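Local coordinates for possible protein of nuclear scaffold (Encephalitozoon cuniculi, PDB 3KAE) that is probably the Cdc27 (APC3) subunit of the anaphase-promoting complex, its N-terminal domain forming a homodimer of tetratricopeptide repeats, at residues 177-180 against 181-185; 214-217 against 218-222. One frame throughout, in Å; residues are numbered along the deposited sequence.

How the contacts relate
Followed from the N terminus, the chain stacks helix upon helix before it reaches the two contacts, which lie in series: contact 1 is complete before contact 2 opens. Both join neighbouring turns of a single helix, so each closes only a helical turn, and they neither nest nor cross. Contact 1 lies near the start of helix 176-190, and contact 2 forms the C-terminal end of helix 206-220, with helix 193-200 between them in sequence. Their centres are about 18 Å apart and their nearest atoms about 7 Å, without touching. The helices themselves do meet: Tyr180 of contact 1 reaches Ile206, Tyr209 and Asn213, while Ala214 and Arg217 of contact 2 pack on Phe187.

Contact 1. Residues 177-180 against 181-185; sequences EEEY and VSDSI
Tyr180 and Ser184 form the tight side of this helical turn. The Ser184 hydroxyl bonds back to Tyr180 O, OG to O 2.7 Å, while the Ser184 amide reaches the same oxygen from the opposite face of the carbonyl plane. Two bonds thus grip one acceptor, and the hydroxyl is satisfied within its own helix. The same OG sits 3.8 Å above the plane of the Tyr180 ring, over its centre. With CG anti to the backbone N (chi1 158°), the ring leans forward toward the next turn, where this serine lies, and its OH is hydrogen-bonded to Glu151. Val181 closes the buried side, its CG2 3.1 Å from Glu177 O. In this tetratricopeptide-repeat domain, which pairs with a second copy of itself, the Tyr180 ring also meets Phe23 of the second subunit edge-to-face. The exposed side, with Ser182 and Glu179, is looser. There Ser182 repeats the pattern, its OG lying 2.8 Å from Glu178 O, but Glu179 merely lies aslant to the buried Asp183, carboxylate planes 75° apart and Glu179 OE2 4.2 Å from Asp183 OD2. Lys198 makes a salt bridge to each of them and probably offsets their like charges; Asp183 OD2 also takes a hydrogen bond from Tyr199.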
ATOM      1  N   GLU C 177     -23.751  -5.192  -4.908  1.00 77.25           N
ATOM      2  CA  GLU C 177     -22.816  -5.838  -5.813  1.00 78.47           C
ATOM      3  C   GLU C 177     -23.415  -7.112  -6.409  1.00 71.54           C
ATOM      4  O   GLU C 177     -23.132  -7.453  -7.553  1.00 65.12           O
ATOM      5  CB  GLU C 177     -21.470  -6.119  -5.123  1.00 74.64           C
ATOM      6  CG  GLU C 177     -21.469  -7.259  -4.109  1.00 77.14           C
ATOM      7  CD  GLU C 177     -21.961  -6.840  -2.735  1.00 84.29           C
ATOM      8  OE1 GLU C 177     -22.729  -5.860  -2.629  1.00 93.35           O
ATOM      9  OE2 GLU C 177     -21.581  -7.504  -1.753  1.00 79.96           O
ATOM     10  N   GLU C 178     -24.249  -7.807  -5.641  1.00 86.48           N
ATOM     11  CA  GLU C 178     -24.864  -9.038  -6.135  1.00 95.86           C
ATOM     12  C   GLU C 178     -25.929  -8.697  -7.170  1.00 79.16           C
ATOM     13  O   GLU C 178     -26.167  -9.450  -8.109  1.00 74.62           O
ATOM     14  CB  GLU C 178     -25.433  -9.871  -4.981  1.00 99.95           C
ATOM     15  CG  GLU C 178     -24.460 -10.087  -3.809  1.00 89.88           C
ATOM     16  CD  GLU C 178     -23.230 -10.919  -4.174  1.00101.63           C
ATOM     17  OE1 GLU C 178     -23.219 -11.519  -5.272  1.00 88.74           O
ATOM     18  OE2 GLU C 178     -22.272 -10.972  -3.358  1.00 95.21           O
ATOM     19  N   GLU C 179     -26.544  -7.534  -7.002  1.00 61.27           N
ATOM     20  CA  GLU C 179     -27.454  -6.988  -8.004  1.00 56.70           C
ATOM     21  C   GLU C 179     -26.691  -6.594  -9.268  1.00 63.94           C
ATOM     22  O   GLU C 179     -27.198  -6.714 -10.378  1.00 62.70           O
ATOM     23  CB  GLU C 179     -28.189  -5.778  -7.432  1.00 51.87           C
ATOM     24  CG  GLU C 179     -28.921  -4.954  -8.467  1.00 90.88           C
ATOM     25  CD  GLU C 179     -29.732  -3.843  -7.842  1.00101.06           C
ATOM     26  OE1 GLU C 179     -29.734  -3.752  -6.593  1.00102.80           O
ATOM     27  OE2 GLU C 179     -30.358  -3.067  -8.599  1.00 99.39           O
ATOM     28  N   TYR C 180     -25.459  -6.124  -9.097  1.00 67.47           N
ATOM     29  CA  TYR C 180     -24.638  -5.740 -10.238  1.00 46.00           C
ATOM     30  C   TYR C 180     -24.312  -6.961 -11.082  1.00 59.42           C
ATOM     31  O   TYR C 180     -24.281  -6.903 -12.317  1.00 51.13           O
ATOM     32  CB  TYR C 180     -23.355  -5.058  -9.782  1.00 66.31           C
ATOM     33  CG  TYR C 180     -22.233  -5.108 -10.793  1.00 49.21           C
ATOM     34  CD1 TYR C 180     -21.321  -6.149 -10.788  1.00 48.85           C
ATOM     35  CD2 TYR C 180     -22.080  -4.110 -11.749  1.00 60.57           C
ATOM     36  CE1 TYR C 180     -20.278  -6.199 -11.707  1.00 45.62           C
ATOM     37  CE2 TYR C 180     -21.047  -4.156 -12.681  1.00 42.19           C
ATOM     38  CZ  TYR C 180     -20.154  -5.206 -12.647  1.00 48.42           C
ATOM     39  OH  TYR C 180     -19.132  -5.254 -13.553  1.00 49.53           O
ATOM     40  N   VAL C 181     -24.068  -8.069 -10.397  1.00 46.27           N
ATOM     41  CA  VAL C 181     -23.790  -9.319 -11.064  1.00 59.25           C
ATOM     42  C   VAL C 181     -25.039  -9.847 -11.786  1.00 62.03           C
ATOM     43  O   VAL C 181     -24.953 -10.298 -12.918  1.00 56.07           O
ATOM     44  CB  VAL C 181     -23.301 -10.378 -10.071  1.00 59.32           C
ATOM     45  CG1 VAL C 181     -22.905 -11.644 -10.802  1.00 49.99           C
ATOM     46  CG2 VAL C 181     -22.126  -9.846  -9.246  1.00 59.26           C
ATOM     47  N   SER C 182     -26.186  -9.793 -11.115  1.00 60.37           N
ATOM     48  CA  SER C 182     -27.452 -10.209 -11.698  1.00 60.83           C
ATOM     49  C   SER C 182     -27.722  -9.449 -12.991  1.00 73.75           C
ATOM     50  O   SER C 182     -28.062 -10.046 -14.022  1.00 61.58           O
ATOM     51  CB  SER C 182     -28.592  -9.962 -10.715  1.00 67.08           C
ATOM     52  OG  SER C 182     -28.329 -10.550  -9.456  1.00 88.02           O
ATOM     53  N   ASP C 183     -27.577  -8.128 -12.921  1.00 51.52           N
ATOM     54  CA  ASP C 183     -27.831  -7.274 -14.064  1.00 61.48           C
ATOM     55  C   ASP C 183     -26.927  -7.635 -15.224  1.00 72.65           C
ATOM     56  O   ASP C 183     -27.372  -7.690 -16.383  1.00 75.60           O
ATOM     57  CB  ASP C 183     -27.662  -5.807 -13.690  1.00 63.08           C
ATOM     58  CG  ASP C 183     -28.734  -5.327 -12.733  1.00 77.09           C
ATOM     59  OD1 ASP C 183     -29.617  -6.129 -12.362  1.00 82.21           O
ATOM     60  OD2 ASP C 183     -28.694  -4.140 -12.350  1.00 76.56           O
ATOM     61  N   SER C 184     -25.667  -7.898 -14.898  1.00 58.23           N
ATOM     62  CA  SER C 184     -24.654  -8.244 -15.889  1.00 51.85           C
ATOM     63  C   SER C 184     -25.007  -9.557 -16.572  1.00 53.92           C
ATOM     64  O   SER C 184     -24.920  -9.681 -17.790  1.00 53.20           O
ATOM     65  CB  SER C 184     -23.256  -8.337 -15.242  1.00 46.69           C
ATOM     66  OG  SER C 184     -22.864  -7.097 -14.662  1.00 48.49           O
ATOM     67  N   ILE C 185     -25.399 -10.550 -15.792  1.00 54.50           N
ATOM     68  CA  ILE C 185     -25.741 -11.829 -16.384  1.00 65.09           C
ATOM     69  C   ILE C 185     -26.909 -11.596 -17.354  1.00 79.62           C
ATOM     70  O   ILE C 185     -26.905 -12.055 -18.505  1.00 69.13           O
ATOM     71  CB  ILE C 185     -26.151 -12.874 -15.327  1.00 65.30           C
ATOM     72  CG1 ILE C 185     -25.000 -13.190 -14.381  1.00 61.04           C
ATOM     73  CG2 ILE C 185     -26.601 -14.157 -16.021  1.00 65.45           C
ATOM     74  CD1 ILE C 185     -25.407 -14.051 -13.202  1.00 64.92           C
TER

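Contact 2. Residues 214-217 against 218-222; sequences AARR and YFNLG
Arg217 lies across Leu221 one turn further on, a methyl group against the flat of a guanidinium. Leu221 CD2 stands 3.2 Å above the guanidinium plane, offset toward the rim, and comes within 3.3 Å of Arg217 NH1. The arginine leaves the backbone with CG anti to N and then bends at chi2 (59°), which swings the rest of the chain along the helix and over the leucine. Its NE is hydrogen-bonded to His188 O, which helps to fix how the guanidinium is turned. Arg216 and Asn220 follow the same spacing more loosely: the guanidinium and amide planes are 19° apart, yet the nearest side-chain approach is Arg216 CG to Asn220 ND2 at 4.2 Å. Tyr218 instead turns back toward the preceding turn. With its CG beside the backbone N (chi1 -77°), ring atom CD2 comes 3.1 Å from Ala214 O, and CE2 lies 4.3 Å from Ala214 CB. That carbonyl is held by the amide of Tyr218 itself, N to O 2.9 Å and almost straight. The bond from Asn220 N to Arg216 O is still straight, but that from Leu221 N to Arg217 O is weak; Gly222 N bonds to Phe219 O (2.7 Å), and Gly222, with positive phi, ends the helix in a Schellman motif. Around this helix end, Tyr218 meets Phe187 of helix 176-190 edge-to-face, and Leu221 touches Leu191 just beyond that helix. Ala215 packs on Cys230 and Phe231, while Phe219 rests on Asn224 and Ser227, so the turn packs on helix 176-190 through one set of side chains and on helix 224-237 through another.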
ATOM      1  N   ALA C 214     -20.621  -3.671 -20.947  1.00 68.57           N
ATOM      2  CA  ALA C 214     -21.610  -3.578 -22.028  1.00 62.21           C
ATOM      3  C   ALA C 214     -20.920  -3.361 -23.368  1.00 69.25           C
ATOM      4  O   ALA C 214     -21.184  -4.082 -24.331  1.00 65.97           O
ATOM      5  CB  ALA C 214     -22.641  -2.445 -21.764  1.00 52.12           C
ATOM      6  N   ALA C 215     -20.038  -2.366 -23.418  1.00 68.68           N
ATOM      7  CA  ALA C 215     -19.322  -2.017 -24.637  1.00 66.67           C
ATOM      8  C   ALA C 215     -18.570  -3.223 -25.199  1.00 66.70           C
ATOM      9  O   ALA C 215     -18.468  -3.399 -26.411  1.00 66.74           O
ATOM     10  CB  ALA C 215     -18.376  -0.865 -24.370  1.00 59.92           C
ATOM     11  N   ARG C 216     -18.069  -4.061 -24.301  1.00 68.39           N
ATOM     12  CA  ARG C 216     -17.263  -5.213 -24.669  1.00 69.49           C
ATOM     13  C   ARG C 216     -18.160  -6.273 -25.283  1.00 72.06           C
ATOM     14  O   ARG C 216     -17.842  -6.864 -26.315  1.00 66.58           O
ATOM     15  CB  ARG C 216     -16.557  -5.770 -23.424  1.00 78.14           C
ATOM     16  CG  ARG C 216     -15.741  -7.023 -23.655  1.00 80.23           C
ATOM     17  CD  ARG C 216     -15.330  -7.605 -22.323  1.00100.71           C
ATOM     18  NE  ARG C 216     -16.492  -8.043 -21.558  1.00112.51           N
ATOM     19  CZ  ARG C 216     -16.517  -8.153 -20.234  1.00111.85           C
ATOM     20  NH1 ARG C 216     -15.438  -7.844 -19.523  1.00117.55           N
ATOM     21  NH2 ARG C 216     -17.621  -8.570 -19.622  1.00 81.97           N
ATOM     22  N   ARG C 217     -19.282  -6.528 -24.627  1.00 67.82           N
ATOM     23  CA  ARG C 217     -20.255  -7.474 -25.149  1.00 62.55           C
ATOM     24  C   ARG C 217     -20.725  -7.068 -26.546  1.00 80.32           C
ATOM     25  O   ARG C 217     -20.823  -7.902 -27.455  1.00 79.50           O
ATOM     26  CB  ARG C 217     -21.465  -7.558 -24.223  1.00 77.46           C
ATOM     27  CG  ARG C 217     -22.550  -8.489 -24.732  1.00 70.34           C
ATOM     28  CD  ARG C 217     -22.009  -9.899 -24.919  1.00 75.94           C
ATOM     29  NE  ARG C 217     -23.086 -10.847 -25.212  1.00 94.19           N
ATOM     30  CZ  ARG C 217     -22.921 -12.007 -25.845  1.00 92.41           C
ATOM     31  NH1 ARG C 217     -21.718 -12.378 -26.264  1.00101.12           N
ATOM     32  NH2 ARG C 217     -23.964 -12.801 -26.048  1.00 72.21           N
ATOM     33  N   TYR C 218     -21.031  -5.786 -26.707  1.00 72.50           N
ATOM     34  CA  TYR C 218     -21.439  -5.275 -28.002  1.00 82.78           C
ATOM     35  C   TYR C 218     -20.400  -5.567 -29.071  1.00 86.24           C
ATOM     36  O   TYR C 218     -20.740  -5.963 -30.181  1.00 79.30           O
ATOM     37  CB  TYR C 218     -21.706  -3.774 -27.937  1.00 83.89           C
ATOM     38  CG  TYR C 218     -23.026  -3.420 -27.308  1.00 73.96           C
ATOM     39  CD1 TYR C 218     -24.204  -3.994 -27.763  1.00 82.90           C
ATOM     40  CD2 TYR C 218     -23.100  -2.506 -26.267  1.00 81.22           C
ATOM     41  CE1 TYR C 218     -25.425  -3.676 -27.194  1.00 81.21           C
ATOM     42  CE2 TYR C 218     -24.312  -2.179 -25.685  1.00 73.51           C
ATOM     43  CZ  TYR C 218     -25.480  -2.763 -26.160  1.00 82.90           C
ATOM     44  OH  TYR C 218     -26.704  -2.449 -25.600  1.00 62.74           O
ATOM     45  N   PHE C 219     -19.130  -5.360 -28.750  1.00 88.89           N
ATOM     46  CA  PHE C 219     -18.093  -5.604 -29.740  1.00 96.61           C
ATOM     47  C   PHE C 219     -18.077  -7.075 -30.160  1.00107.36           C
ATOM     48  O   PHE C 219     -18.110  -7.388 -31.352  1.00104.73           O
ATOM     49  CB  PHE C 219     -16.725  -5.168 -29.235  1.00 68.77           C
ATOM     50  CG  PHE C 219     -15.638  -5.340 -30.247  1.00 75.41           C
ATOM     51  CD1 PHE C 219     -15.359  -4.327 -31.160  1.00 73.83           C
ATOM     52  CD2 PHE C 219     -14.909  -6.523 -30.305  1.00 71.39           C
ATOM     53  CE1 PHE C 219     -14.356  -4.481 -32.105  1.00 84.89           C
ATOM     54  CE2 PHE C 219     -13.903  -6.687 -31.245  1.00 85.07           C
ATOM     55  CZ  PHE C 219     -13.626  -5.663 -32.150  1.00 88.94           C
ATOM     56  N   ASN C 220     -18.038  -7.965 -29.170  1.00101.94           N
ATOM     57  CA  ASN C 220     -18.066  -9.403 -29.412  1.00106.14           C
ATOM     58  C   ASN C 220     -19.263  -9.845 -30.267  1.00114.33           C
ATOM     59  O   ASN C 220     -19.243 -10.912 -30.881  1.00107.78           O
ATOM     60  CB  ASN C 220     -18.062 -10.175 -28.088  1.00104.52           C
ATOM     61  CG  ASN C 220     -16.888  -9.810 -27.191  1.00111.78           C
ATOM     62  OD1 ASN C 220     -15.969  -9.092 -27.594  1.00114.92           O
ATOM     63  ND2 ASN C 220     -16.917 -10.308 -25.964  1.00109.79           N
ATOM     64  N   LEU C 221     -20.310  -9.029 -30.307  1.00109.25           N
ATOM     65  CA  LEU C 221     -21.484  -9.359 -31.113  1.00113.20           C
ATOM     66  C   LEU C 221     -21.458  -8.681 -32.481  1.00112.70           C
ATOM     67  O   LEU C 221     -22.375  -8.847 -33.275  1.00 94.67           O
ATOM     68  CB  LEU C 221     -22.780  -8.994 -30.384  1.00113.79           C
ATOM     69  CG  LEU C 221     -23.054  -9.693 -29.053  1.00101.00           C
ATOM     70  CD1 LEU C 221     -24.498  -9.471 -28.627  1.00 64.86           C
ATOM     71  CD2 LEU C 221     -22.736 -11.175 -29.144  1.00 98.58           C
ATOM     72  N   GLY C 222     -20.410  -7.913 -32.750  1.00113.49           N
ATOM     73  CA  GLY C 222     -20.287  -7.235 -34.028  1.00116.23           C
ATOM     74  C   GLY C 222     -21.003  -5.898 -34.083  1.00121.40           C
ATOM     75  O   GLY C 222     -20.836  -5.139 -35.038  1.00123.39           O
TER